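Local atomic coordinates of mandelate racemase / muconate lactonizing enzyme (Burkholderia pseudomallei, PDB entry 2POD), a protein that is of unknown function but belongs to the enolase superfamily, binds a sodium ion, and may act as a lyase. Residues E7-R12 with W21-T26; L33-Y38 with P327-A332; D59-D64 with D95-A100; D359-L364 with L380-M385. All coordinates share one frame; numbering follows the deposited sequence.

In the fold
Contacts 1 and 3 build the N-terminal domain, contact 2 joins it to the barrel, and contact 4 pairs two loops of the closing section that lie against contacts 1 and 2. Contacts 2 and 4 have centres about 11 Å apart, and contacts 1 and 2 (centres about 13 Å apart) share a sheet through neighbouring strands 19-26 and 31-37. Trp21 of contact 1 reaches Glu35 of contact 2 and packs on Leu384 of contact 4. Asp95 of contact 3 bonds to the backbone N of both Leu33 and Leu380, tying three contacts together. Glu220, Glu246 and Glu272 form a sodium site, and a bound sodium ion lies about 11 Å from the side chain of Val329.

Contact 1 (E7-R12 with W21-T26); sequences EIETLR and WVLVHT
Glu9 reaches across to His25 in a His-carboxylate hydrogen bond. NE2 of His25 donates to OE2 of Glu9 over 2.8 Å, close to the ring plane, and meets the oxygen on its anti side; the carboxylate is turned 39° from the ring. His25 CG stands anti to its carbonyl carbon (chi1 -60°), which brings the ring edge to Glu9. OE1 of Glu7 lies 3.6 Å from His25 CD2 and takes its hydrogen bond from Asn398, while the other Glu9 oxygen pairs with Arg389.

Backbone bonds join the strands as an antiparallel beta hairpin: His25 N gives to Glu7 O at 2.7 Å, Glu9 and Leu23 exchange two bonds, and Leu11 and Trp21 two more. In the four-stranded sheet of the N-terminal domain, strand 5-13 lies between strand 19-26 and strand 394-400.

Leu11, Trp21 and Leu23 add hydrocarbon to the Glu9 face, Leu11 CB meeting Trp21 CB at 4.0 Å. The other face is turned to helices 40-55 and 81-101. Beta-branched residues suit it, being compact and at ease in strands: Ile8 CG2 meets Val22 CG1 at 3.9 Å, and Ile8 CG1 lies alongside Val24 CG2. Thr10, buried among them, bonds through OG1 to Glu44 and His48.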
loop_
_atom_site.group_PDB
_atom_site.type_symbol
_atom_site.label_atom_id
_atom_site.label_comp_id
_atom_site.label_asym_id
_atom_site.label_seq_id
_atom_site.Cartn_x
_atom_site.Cartn_y
_atom_site.Cartn_z
ATOM N N GLU B 7 -39.899 -16.009 30.174
ATOM C CA GLU B 7 -39.129 -17.127 30.721
ATOM C C GLU B 7 -38.097 -17.644 29.708
ATOM O O GLU B 7 -38.398 -17.796 28.524
ATOM C CB GLU B 7 -40.080 -18.256 31.127
ATOM C CG GLU B 7 -39.552 -19.200 32.192
ATOM C CD GLU B 7 -40.595 -20.219 32.618
ATOM O OE1 GLU B 7 -40.532 -21.373 32.140
ATOM O OE2 GLU B 7 -41.487 -19.861 33.419
ATOM N N ILE B 8 -36.885 -17.906 30.186
ATOM C CA ILE B 8 -35.831 -18.512 29.370
ATOM C C ILE B 8 -35.316 -19.792 30.034
ATOM O O ILE B 8 -34.955 -19.786 31.207
ATOM C CB ILE B 8 -34.671 -17.491 29.059
ATOM C CG1 ILE B 8 -35.141 -16.453 28.026
ATOM C CG2 ILE B 8 -33.423 -18.203 28.537
ATOM C CD1 ILE B 8 -34.368 -15.156 28.026
ATOM N N GLU B 9 -35.298 -20.887 29.278
ATOM C CA GLU B 9 -34.923 -22.197 29.807
ATOM C C GLU B 9 -33.696 -22.716 29.081
ATOM O O GLU B 9 -33.678 -22.735 27.859
ATOM C CB GLU B 9 -36.058 -23.199 29.577
ATOM C CG GLU B 9 -37.117 -23.227 30.645
ATOM C CD GLU B 9 -37.974 -24.481 30.571
ATOM O OE1 GLU B 9 -37.824 -25.353 31.454
ATOM O OE2 GLU B 9 -38.790 -24.596 29.626
ATOM N N THR B 10 -32.689 -23.168 29.822
ATOM C CA THR B 10 -31.588 -23.920 29.212
ATOM C C THR B 10 -31.657 -25.410 29.523
ATOM O O THR B 10 -32.030 -25.811 30.626
ATOM C CB THR B 10 -30.206 -23.372 29.609
ATOM O OG1 THR B 10 -30.078 -23.389 31.036
ATOM C CG2 THR B 10 -30.021 -21.946 29.088
ATOM N N LEU B 11 -31.303 -26.222 28.532
ATOM C CA LEU B 11 -31.365 -27.666 28.657
ATOM C C LEU B 11 -29.997 -28.238 28.321
ATOM O O LEU B 11 -29.498 -28.050 27.205
ATOM C CB LEU B 11 -32.405 -28.250 27.686
ATOM C CG LEU B 11 -33.872 -27.818 27.518
ATOM C CD1 LEU B 11 -34.640 -29.022 27.014
ATOM C CD2 LEU B 11 -34.546 -27.277 28.773
ATOM N N ARG B 12 -29.396 -28.938 29.280
ATOM C CA ARG B 12 -28.113 -29.604 29.067
ATOM C C ARG B 12 -28.221 -31.127 29.189
ATOM O O ARG B 12 -28.232 -31.664 30.300
ATOM C CB ARG B 12 -27.069 -29.087 30.054
ATOM C CG ARG B 12 -26.540 -27.695 29.766
ATOM C CD ARG B 12 -25.236 -27.425 30.517
ATOM N NE ARG B 12 -25.442 -27.283 31.957
ATOM C CZ ARG B 12 -25.142 -28.213 32.861
ATOM N NH1 ARG B 12 -25.373 -27.986 34.146
ATOM N NH2 ARG B 12 -24.612 -29.369 32.487
ATOM N N TRP B 21 -29.442 -26.607 24.465
ATOM C CA TRP B 21 -30.686 -26.025 23.979
ATOM C C TRP B 21 -31.129 -24.859 24.832
ATOM O O TRP B 21 -30.848 -24.817 26.025
ATOM C CB TRP B 21 -31.788 -27.069 23.905
ATOM C CG TRP B 21 -31.551 -28.076 22.846
ATOM C CD1 TRP B 21 -31.318 -27.835 21.527
ATOM C CD2 TRP B 21 -31.521 -29.494 23.011
ATOM N NE1 TRP B 21 -31.145 -29.020 20.853
ATOM C CE2 TRP B 21 -31.264 -30.056 21.741
ATOM C CE3 TRP B 21 -31.688 -30.347 24.108
ATOM C CZ2 TRP B 21 -31.181 -31.438 21.534
ATOM C CZ3 TRP B 21 -31.598 -31.724 23.903
ATOM C CH2 TRP B 21 -31.340 -32.253 22.626
ATOM N N VAL B 22 -31.785 -23.891 24.195
ATOM C CA VAL B 22 -32.396 -22.760 24.891
ATOM C C VAL B 22 -33.839 -22.606 24.418
ATOM O O VAL B 22 -34.121 -22.722 23.224
ATOM C CB VAL B 22 -31.633 -21.422 24.651
ATOM C CG1 VAL B 22 -32.160 -20.333 25.578
ATOM C CG2 VAL B 22 -30.154 -21.598 24.885
ATOM N N LEU B 23 -34.742 -22.361 25.367
ATOM C CA LEU B 23 -36.155 -22.141 25.083
ATOM C C LEU B 23 -36.571 -20.780 25.603
ATOM O O LEU B 23 -36.338 -20.465 26.769
ATOM C CB LEU B 23 -37.014 -23.221 25.745
ATOM C CG LEU B 23 -36.983 -24.632 25.156
ATOM C CD1 LEU B 23 -37.591 -25.615 26.140
ATOM C CD2 LEU B 23 -37.715 -24.696 23.830
ATOM N N VAL B 24 -37.182 -19.975 24.735
ATOM C CA VAL B 24 -37.622 -18.629 25.107
ATOM C C VAL B 24 -39.147 -18.572 25.098
ATOM O O VAL B 24 -39.774 -18.747 24.053
ATOM C CB VAL B 24 -37.020 -17.542 24.162
ATOM C CG1 VAL B 24 -37.574 -16.155 24.488
ATOM C CG2 VAL B 24 -35.499 -17.539 24.253
ATOM N N HIS B 25 -39.732 -18.336 26.270
ATOM C CA HIS B 25 -41.184 -18.407 26.447
ATOM C C HIS B 25 -41.800 -17.017 26.451
ATOM O O HIS B 25 -41.229 -16.079 27.016
ATOM C CB HIS B 25 -41.542 -19.120 27.759
ATOM C CG HIS B 25 -41.038 -20.524 27.842
ATOM N ND1 HIS B 25 -41.548 -21.544 27.071
ATOM C CD2 HIS B 25 -40.065 -21.079 28.604
ATOM C CE1 HIS B 25 -40.910 -22.667 27.351
ATOM N NE2 HIS B 25 -40.008 -22.413 28.281
ATOM N N THR B 26 -42.971 -16.901 25.830
ATOM C CA THR B 26 -43.726 -15.652 25.831
ATOM C C THR B 26 -45.060 -15.739 26.580
ATOM O O THR B 26 -45.490 -16.823 26.981
ATOM C CB THR B 26 -43.936 -15.093 24.406
ATOM O OG1 THR B 26 -44.415 -16.129 23.541
ATOM C CG2 THR B 26 -42.628 -14.526 23.850
#

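Contact 2 (L33-Y38 with P327-A332); sequences LGETFY and PVVLTA
OE2 of Glu35 is gripped by two donors: the backbone N of Val328 donates to it over 3.2 Å, and NE1 of Trp21 supplies a second hydrogen bond. The sister oxygen OE1 takes a shorter bond of 2.9 Å from Val329 N, nearly straight at 160°. Both amides belong to the first turn of helix 327-339, where N-H groups have no earlier carbonyl of the helix to pair with, and both meet their oxygens from out of the carboxylate plane. Pro327 has no hydrogen to give; its CD rests 3.3 Å from OE2, and its ring suits the start of a helix, where a missing N-H costs nothing.

Glu35 can reach this far because its chain is extended, with CG anti to the backbone N (chi1 -160°). The aliphatic part is used as well, since CB of Glu35 packs 3.6 Å from Val328 CB. Two residues earlier, Leu33 points toward the helix as well, and its CD1 presses on Val328 CG2 at 3.6 Å. The compact, branched side chain of Val328 thus gives each branch its own partner, CG1 on Glu35 CB and CG2 on Leu33 CD1. Gly34 forms a backbone hydrogen bond with Val22 of strand 19-26.

The strand belongs to the N-terminal domain and the helix follows barrel strand 319-321, so this is an interdomain joint. A buried carboxylate facing the amino end of a helix and held by three N-H donors is likely to be stabilised as the anion, with the helix dipole adding to the effect.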
loop_
_atom_site.group_PDB
_atom_site.type_symbol
_atom_site.label_atom_id
_atom_site.label_comp_id
_atom_site.label_asym_id
_atom_site.label_seq_id
_atom_site.Cartn_x
_atom_site.Cartn_y
_atom_site.Cartn_z
ATOM N N LEU B 33 -37.052 -22.050 19.902
ATOM C CA LEU B 33 -35.968 -22.996 20.173
ATOM C C LEU B 33 -34.630 -22.493 19.636
ATOM O O LEU B 33 -34.481 -22.233 18.439
ATOM C CB LEU B 33 -36.274 -24.354 19.554
ATOM C CG LEU B 33 -36.055 -25.634 20.358
ATOM C CD1 LEU B 33 -35.997 -26.808 19.400
ATOM C CD2 LEU B 33 -34.836 -25.620 21.306
ATOM N N GLY B 34 -33.662 -22.369 20.539
ATOM C CA GLY B 34 -32.279 -22.112 20.170
ATOM C C GLY B 34 -31.349 -23.258 20.507
ATOM O O GLY B 34 -31.710 -24.184 21.246
ATOM N N GLU B 35 -30.140 -23.186 19.960
ATOM C CA GLU B 35 -29.121 -24.202 20.188
ATOM C C GLU B 35 -27.732 -23.589 20.070
ATOM O O GLU B 35 -27.534 -22.669 19.280
ATOM C CB GLU B 35 -29.268 -25.310 19.154
ATOM C CG GLU B 35 -28.622 -26.622 19.509
ATOM C CD GLU B 35 -28.749 -27.618 18.387
ATOM O OE1 GLU B 35 -28.123 -27.402 17.336
ATOM O OE2 GLU B 35 -29.492 -28.605 18.541
ATOM N N THR B 36 -26.782 -24.110 20.845
ATOM C CA THR B 36 -25.357 -23.957 20.543
ATOM C C THR B 36 -24.509 -25.146 21.006
ATOM O O THR B 36 -24.977 -25.990 21.767
ATOM C CB THR B 36 -24.779 -22.636 21.105
ATOM O OG1 THR B 36 -23.448 -22.448 20.606
ATOM C CG2 THR B 36 -24.768 -22.636 22.624
ATOM N N PHE B 37 -23.260 -25.194 20.548
ATOM C CA PHE B 37 -22.407 -26.361 20.720
ATOM C C PHE B 37 -21.016 -25.964 21.230
ATOM O O PHE B 37 -20.533 -24.862 20.940
ATOM C CB PHE B 37 -22.298 -27.110 19.394
ATOM C CG PHE B 37 -21.994 -28.580 19.533
ATOM C CD1 PHE B 37 -23.013 -29.498 19.789
ATOM C CD2 PHE B 37 -20.689 -29.053 19.382
ATOM C CE1 PHE B 37 -22.733 -30.865 19.897
ATOM C CE2 PHE B 37 -20.399 -30.418 19.484
ATOM C CZ PHE B 37 -21.424 -31.326 19.745
ATOM N N TYR B 38 -20.393 -26.878 21.983
ATOM C CA TYR B 38 -19.215 -26.629 22.827
ATOM C C TYR B 38 -19.442 -25.702 24.005
ATOM O O TYR B 38 -20.222 -24.759 23.912
ATOM C CB TYR B 38 -17.968 -26.202 22.029
ATOM C CG TYR B 38 -17.520 -27.198 20.987
ATOM C CD1 TYR B 38 -17.450 -28.565 21.271
ATOM C CD2 TYR B 38 -17.155 -26.771 19.716
ATOM C CE1 TYR B 38 -17.034 -29.479 20.303
ATOM C CE2 TYR B 38 -16.743 -27.674 18.742
ATOM C CZ TYR B 38 -16.686 -29.024 19.041
ATOM O OH TYR B 38 -16.271 -29.905 18.069
ATOM N N PRO B 327 -29.068 -30.770 15.951
ATOM C CA PRO B 327 -30.119 -30.750 14.928
ATOM C C PRO B 327 -30.740 -29.380 14.652
ATOM O O PRO B 327 -31.163 -29.121 13.521
ATOM C CB PRO B 327 -31.177 -31.708 15.494
ATOM C CG PRO B 327 -30.950 -31.699 16.953
ATOM C CD PRO B 327 -29.472 -31.572 17.121
ATOM N N VAL B 328 -30.803 -28.518 15.668
ATOM C CA VAL B 328 -31.440 -27.208 15.519
ATOM C C VAL B 328 -30.566 -26.286 14.678
ATOM O O VAL B 328 -31.075 -25.552 13.821
ATOM C CB VAL B 328 -31.793 -26.570 16.887
ATOM C CG1 VAL B 328 -32.142 -25.084 16.759
ATOM C CG2 VAL B 328 -32.919 -27.324 17.538
ATOM N N VAL B 329 -29.254 -26.363 14.908
ATOM C CA VAL B 329 -28.261 -25.655 14.090
ATOM C C VAL B 329 -28.307 -26.084 12.622
ATOM O O VAL B 329 -28.308 -25.230 11.738
ATOM C CB VAL B 329 -26.831 -25.732 14.714
ATOM C CG1 VAL B 329 -25.733 -25.470 13.691
ATOM C CG2 VAL B 329 -26.719 -24.741 15.844
ATOM N N LEU B 330 -28.404 -27.392 12.373
ATOM C CA LEU B 330 -28.509 -27.935 11.007
ATOM C C LEU B 330 -29.750 -27.423 10.275
ATOM O O LEU B 330 -29.734 -27.230 9.065
ATOM C CB LEU B 330 -28.522 -29.473 11.039
ATOM C CG LEU B 330 -28.170 -30.352 9.821
ATOM C CD1 LEU B 330 -29.310 -31.238 9.393
ATOM C CD2 LEU B 330 -27.564 -29.647 8.610
ATOM N N THR B 331 -30.818 -27.203 11.030
ATOM C CA THR B 331 -32.106 -26.808 10.483
ATOM C C THR B 331 -32.098 -25.323 10.160
ATOM O O THR B 331 -32.501 -24.923 9.065
ATOM C CB THR B 331 -33.223 -27.127 11.486
ATOM O OG1 THR B 331 -33.117 -28.500 11.866
ATOM C CG2 THR B 331 -34.587 -26.869 10.898
ATOM N N ALA B 332 -31.629 -24.528 11.122
ATOM C CA ALA B 332 -31.471 -23.082 10.982
ATOM C C ALA B 332 -30.482 -22.682 9.883
ATOM O O ALA B 332 -30.710 -21.706 9.167
ATOM C CB ALA B 332 -31.069 -22.462 12.321
#

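Contact 3 (D59-D64 with D95-A100); sequences DPLQID and DIFGKA
Ile63 and Leu61 close on the ring of Phe97 from the loop and helix start at 59-64. CD1 of Ile63 reaches CD2 of the ring at 3.7 Å, and CG of Leu61 lies 4.1 Å from CD1, on the other ortho carbon. Phe97 CG stands anti to its backbone N (chi1 -166°), which sets the ring where both can reach it. Beside it Pro60 crosses Ile96 at about a right angle, CG of the proline 3.8 Å from CG2 of the isoleucine. All these groups are hydrocarbon, and no hydrogen bond joins the segments.

The pairing docks the approach to helix 63-69 against the end of helix 81-101, within the helical part of the N-terminal domain of the enolase fold. An Asx turn shapes that approach: Asp59 OD1 accepts from Leu61 N at 3.1 Å, and a type I turn runs from Asp59 to Gln62. Proline suits its second position, where phi must be near -60°.

Farther out, Val24 of the sheet packs on Ile96, and Asp64 forms salt bridges with Arg306 and Lys307 of the barrel. Gln107 of a third subunit bonds to Leu61 O and touches Phe97.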
loop_
_atom_site.group_PDB
_atom_site.type_symbol
_atom_site.label_atom_id
_atom_site.label_comp_id
_atom_site.label_asym_id
_atom_site.label_seq_id
_atom_site.Cartn_x
_atom_site.Cartn_y
_atom_site.Cartn_z
ATOM N N ASP B 59 -40.163 -7.326 23.997
ATOM C CA ASP B 59 -40.654 -7.816 22.701
ATOM C C ASP B 59 -39.602 -8.679 21.994
ATOM O O ASP B 59 -38.540 -8.179 21.650
ATOM C CB ASP B 59 -40.996 -6.603 21.818
ATOM C CG ASP B 59 -41.988 -6.924 20.708
ATOM O OD1 ASP B 59 -42.015 -8.069 20.187
ATOM O OD2 ASP B 59 -42.745 -5.996 20.356
ATOM N N PRO B 60 -39.896 -9.975 21.767
ATOM C CA PRO B 60 -38.972 -10.886 21.066
ATOM C C PRO B 60 -38.795 -10.599 19.567
ATOM O O PRO B 60 -37.853 -11.104 18.942
ATOM C CB PRO B 60 -39.644 -12.252 21.239
ATOM C CG PRO B 60 -41.081 -11.937 21.367
ATOM C CD PRO B 60 -41.120 -10.682 22.187
ATOM N N LEU B 61 -39.701 -9.806 18.998
ATOM C CA LEU B 61 -39.678 -9.503 17.571
ATOM C C LEU B 61 -38.641 -8.423 17.251
ATOM O O LEU B 61 -38.292 -8.209 16.094
ATOM C CB LEU B 61 -41.069 -9.082 17.091
ATOM C CG LEU B 61 -42.005 -10.122 16.459
ATOM C CD1 LEU B 61 -42.300 -11.295 17.382
ATOM C CD2 LEU B 61 -43.305 -9.444 16.040
ATOM N N GLN B 62 -38.139 -7.762 18.287
ATOM C CA GLN B 62 -37.091 -6.770 18.125
ATOM C C GLN B 62 -35.696 -7.399 18.022
ATOM O O GLN B 62 -34.816 -7.138 18.836
ATOM C CB GLN B 62 -37.182 -5.721 19.230
ATOM C CG GLN B 62 -38.491 -4.951 19.187
ATOM C CD GLN B 62 -38.677 -4.002 20.347
ATOM O OE1 GLN B 62 -37.782 -3.818 21.169
ATOM N NE2 GLN B 62 -39.853 -3.386 20.416
ATOM N N ILE B 63 -35.509 -8.200 16.977
ATOM C CA ILE B 63 -34.406 -9.149 16.877
ATOM C C ILE B 63 -33.065 -8.432 16.664
ATOM O O ILE B 63 -32.094 -8.701 17.378
ATOM C CB ILE B 63 -34.672 -10.197 15.761
ATOM C CG1 ILE B 63 -35.889 -11.059 16.122
ATOM C CG2 ILE B 63 -33.461 -11.077 15.548
ATOM C CD1 ILE B 63 -36.227 -12.157 15.113
ATOM N N ASP B 64 -33.034 -7.505 15.704
ATOM C CA ASP B 64 -31.896 -6.606 15.508
ATOM C C ASP B 64 -31.535 -5.778 16.741
ATOM O O ASP B 64 -30.347 -5.591 17.035
ATOM C CB ASP B 64 -32.130 -5.680 14.306
ATOM C CG ASP B 64 -31.828 -6.352 12.968
ATOM O OD1 ASP B 64 -31.085 -7.363 12.926
ATOM O OD2 ASP B 64 -32.338 -5.859 11.945
ATOM N N ASP B 95 -37.204 -18.248 15.682
ATOM C CA ASP B 95 -38.251 -19.248 15.823
ATOM C C ASP B 95 -39.594 -18.620 16.223
ATOM O O ASP B 95 -40.623 -18.917 15.619
ATOM C CB ASP B 95 -37.816 -20.318 16.823
ATOM C CG ASP B 95 -38.549 -21.634 16.634
ATOM O OD1 ASP B 95 -39.096 -21.885 15.533
ATOM O OD2 ASP B 95 -38.563 -22.427 17.595
ATOM N N ILE B 96 -39.552 -17.722 17.205
ATOM C CA ILE B 96 -40.711 -16.946 17.647
ATOM C C ILE B 96 -41.346 -16.109 16.530
ATOM O O ILE B 96 -42.544 -16.248 16.255
ATOM C CB ILE B 96 -40.363 -16.045 18.865
ATOM C CG1 ILE B 96 -40.081 -16.905 20.100
ATOM C CG2 ILE B 96 -41.497 -15.069 19.170
ATOM C CD1 ILE B 96 -39.476 -16.136 21.251
ATOM N N PHE B 97 -40.532 -15.258 15.903
ATOM C CA PHE B 97 -40.897 -14.458 14.728
ATOM C C PHE B 97 -41.621 -15.304 13.669
ATOM O O PHE B 97 -42.661 -14.894 13.153
ATOM C CB PHE B 97 -39.616 -13.816 14.157
ATOM C CG PHE B 97 -39.846 -12.698 13.155
ATOM C CD1 PHE B 97 -41.101 -12.108 12.973
ATOM C CD2 PHE B 97 -38.772 -12.221 12.397
ATOM C CE1 PHE B 97 -41.287 -11.089 12.044
ATOM C CE2 PHE B 97 -38.942 -11.198 11.472
ATOM C CZ PHE B 97 -40.206 -10.630 11.293
ATOM N N GLY B 98 -41.080 -16.486 13.374
ATOM C CA GLY B 98 -41.712 -17.436 12.460
ATOM C C GLY B 98 -43.119 -17.905 12.817
ATOM O O GLY B 98 -44.019 -17.922 11.966
ATOM N N LYS B 99 -43.320 -18.274 14.077
ATOM C CA LYS B 99 -44.614 -18.785 14.507
ATOM C C LYS B 99 -45.638 -17.674 14.723
ATOM O O LYS B 99 -46.836 -17.912 14.623
ATOM C CB LYS B 99 -44.475 -19.645 15.756
ATOM C CG LYS B 99 -43.541 -20.827 15.609
ATOM C CD LYS B 99 -43.206 -21.418 16.958
ATOM C CE LYS B 99 -42.491 -22.747 16.816
ATOM N NZ LYS B 99 -41.971 -23.207 18.139
ATOM N N ALA B 100 -45.160 -16.461 14.995
ATOM C CA ALA B 100 -46.033 -15.306 15.213
ATOM C C ALA B 100 -46.576 -14.706 13.916
ATOM O O ALA B 100 -47.548 -13.939 13.940
ATOM C CB ALA B 100 -45.320 -14.247 16.028
#

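Contact 4 (D359-L364 with L380-M385); sequences DLVTAL and LGLELM
Met385, present as selenomethionine, folds back over the backbone of 359-361. Its chain bends at chi2 and chi3, bringing CE to 3.4 Å from Asp359 O and to a like distance from Val361 O. Methionine's long, flexible chain, here carrying selenium, suits such a place, since it can follow the contour of a loop that has no regular shape. The backbone N of Met385 donates to Leu360 O at 3.0 Å.

Thr362 carries the polar middle of the contact. Its OG1 sits between its own backbone N and carbonyl carbon, and from there accepts the Glu383 N-H over 2.8 Å at an angle of 169°. Thr362 N in turn donates to Glu383 O at 3.0 Å, so one residue answers both backbone groups of its partner; threonine's short side chain keeps OG1 close enough to its own backbone for the two bonds to form together.

On the buried side Val361 CG1 meets Leu382 CD1 at 3.8 Å and Leu384 CD2 at 4.1 Å. Leu382 also lays CD2 against Ala363 O, while Leu33 and, from helix 327-339, Val328 and Thr331 pack on it too. Gly381 has a positive phi of 87°, where a CB would run into the carbonyl O of Leu380.

Val361 and Leu384 form a single backbone bridge, so the two loops pair briefly without becoming a sheet. The arrangement belongs to the closing section of the enolase fold, in which the chain leaves the barrel and returns to the N-terminal domain, here ending as strand 394-400 beside strand 5-13.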
loop_
_atom_site.group_PDB
_atom_site.type_symbol
_atom_site.label_atom_id
_atom_site.label_comp_id
_atom_site.label_asym_id
_atom_site.label_seq_id
_atom_site.Cartn_x
_atom_site.Cartn_y
_atom_site.Cartn_z
ATOM N N ASP B 359 -34.288 -39.047 17.563
ATOM C CA ASP B 359 -35.066 -39.235 18.788
ATOM C C ASP B 359 -35.459 -37.911 19.425
ATOM O O ASP B 359 -36.408 -37.851 20.214
ATOM C CB ASP B 359 -34.274 -40.074 19.796
ATOM C CG ASP B 359 -33.431 -41.144 19.124
ATOM O OD1 ASP B 359 -32.258 -40.853 18.792
ATOM O OD2 ASP B 359 -33.948 -42.266 18.915
ATOM N N LEU B 360 -34.728 -36.854 19.081
ATOM C CA LEU B 360 -34.686 -35.649 19.907
ATOM C C LEU B 360 -35.674 -34.581 19.465
ATOM O O LEU B 360 -36.107 -33.758 20.280
ATOM C CB LEU B 360 -33.274 -35.060 19.963
ATOM C CG LEU B 360 -32.057 -35.981 20.080
ATOM C CD1 LEU B 360 -30.790 -35.156 20.011
ATOM C CD2 LEU B 360 -32.078 -36.824 21.346
ATOM N N VAL B 361 -36.019 -34.582 18.177
ATOM C CA VAL B 361 -36.845 -33.514 17.610
ATOM C C VAL B 361 -37.997 -34.016 16.745
ATOM O O VAL B 361 -37.936 -35.120 16.196
ATOM C CB VAL B 361 -36.012 -32.436 16.848
ATOM C CG1 VAL B 361 -35.229 -31.558 17.822
ATOM C CG2 VAL B 361 -35.095 -33.067 15.801
ATOM N N THR B 362 -39.032 -33.178 16.629
ATOM C CA THR B 362 -40.300 -33.511 15.973
ATOM C C THR B 362 -40.191 -33.695 14.455
ATOM O O THR B 362 -41.022 -34.376 13.843
ATOM C CB THR B 362 -41.364 -32.430 16.249
ATOM O OG1 THR B 362 -40.790 -31.135 16.056
ATOM C CG2 THR B 362 -41.893 -32.533 17.672
ATOM N N ALA B 363 -39.180 -33.068 13.859
ATOM C CA ALA B 363 -38.941 -33.125 12.414
ATOM C C ALA B 363 -37.468 -32.853 12.125
ATOM O O ALA B 363 -36.783 -32.220 12.921
ATOM C CB ALA B 363 -39.828 -32.102 11.687
ATOM N N LEU B 364 -36.985 -33.330 10.985
ATOM C CA LEU B 364 -35.600 -33.110 10.586
ATOM C C LEU B 364 -35.535 -32.605 9.148
ATOM O O LEU B 364 -36.420 -32.921 8.349
ATOM C CB LEU B 364 -34.787 -34.403 10.715
ATOM C CG LEU B 364 -34.157 -34.794 12.058
ATOM C CD1 LEU B 364 -33.389 -36.088 11.871
ATOM C CD2 LEU B 364 -33.233 -33.717 12.621
ATOM N N LEU B 380 -38.370 -22.489 12.654
ATOM C CA LEU B 380 -37.508 -23.618 12.300
ATOM C C LEU B 380 -38.268 -24.758 11.615
ATOM O O LEU B 380 -37.741 -25.403 10.711
ATOM C CB LEU B 380 -36.801 -24.169 13.546
ATOM C CG LEU B 380 -35.945 -23.269 14.443
ATOM C CD1 LEU B 380 -35.811 -23.915 15.798
ATOM C CD2 LEU B 380 -34.566 -23.065 13.836
ATOM N N GLY B 381 -39.500 -25.009 12.059
ATOM C CA GLY B 381 -40.282 -26.138 11.559
ATOM C C GLY B 381 -39.998 -27.419 12.323
ATOM O O GLY B 381 -40.345 -28.514 11.871
ATOM N N LEU B 382 -39.358 -27.277 13.482
ATOM C CA LEU B 382 -39.298 -28.340 14.479
ATOM C C LEU B 382 -39.441 -27.773 15.883
ATOM O O LEU B 382 -39.222 -26.580 16.109
ATOM C CB LEU B 382 -38.006 -29.175 14.349
ATOM C CG LEU B 382 -36.611 -28.546 14.493
ATOM C CD1 LEU B 382 -36.198 -28.366 15.938
ATOM C CD2 LEU B 382 -35.574 -29.394 13.790
ATOM N N GLU B 383 -39.818 -28.647 16.813
ATOM C CA GLU B 383 -39.602 -28.446 18.242
ATOM C C GLU B 383 -38.795 -29.623 18.782
ATOM O O GLU B 383 -38.620 -30.637 18.092
ATOM C CB GLU B 383 -40.947 -28.380 18.969
ATOM C CG GLU B 383 -41.892 -27.311 18.452
ATOM C CD GLU B 383 -43.325 -27.559 18.861
ATOM O OE1 GLU B 383 -43.815 -26.836 19.754
ATOM O OE2 GLU B 383 -43.959 -28.473 18.289
ATOM N N LEU B 384 -38.306 -29.491 20.012
ATOM C CA LEU B 384 -37.919 -30.654 20.802
ATOM C C LEU B 384 -39.130 -31.557 21.027
ATOM O O LEU B 384 -40.244 -31.068 21.255
ATOM C CB LEU B 384 -37.326 -30.229 22.151
ATOM C CG LEU B 384 -35.970 -29.516 22.145
ATOM C CD1 LEU B 384 -35.693 -28.880 23.489
ATOM C CD2 LEU B 384 -34.844 -30.453 21.753
HETATM N N MSE B 385 -38.897 -32.865 20.930
HETATM C CA MSE B 385 -39.811 -33.900 21.427
HETATM C C MSE B 385 -40.457 -33.521 22.765
HETATM O O MSE B 385 -39.760 -33.075 23.679
HETATM C CB MSE B 385 -39.051 -35.219 21.575
HETATM C CG MSE B 385 -39.761 -36.414 20.988
HETATM SE SE MSE B 385 -40.294 -36.161 19.134
HETATM C CE MSE B 385 -39.197 -37.545 18.296
#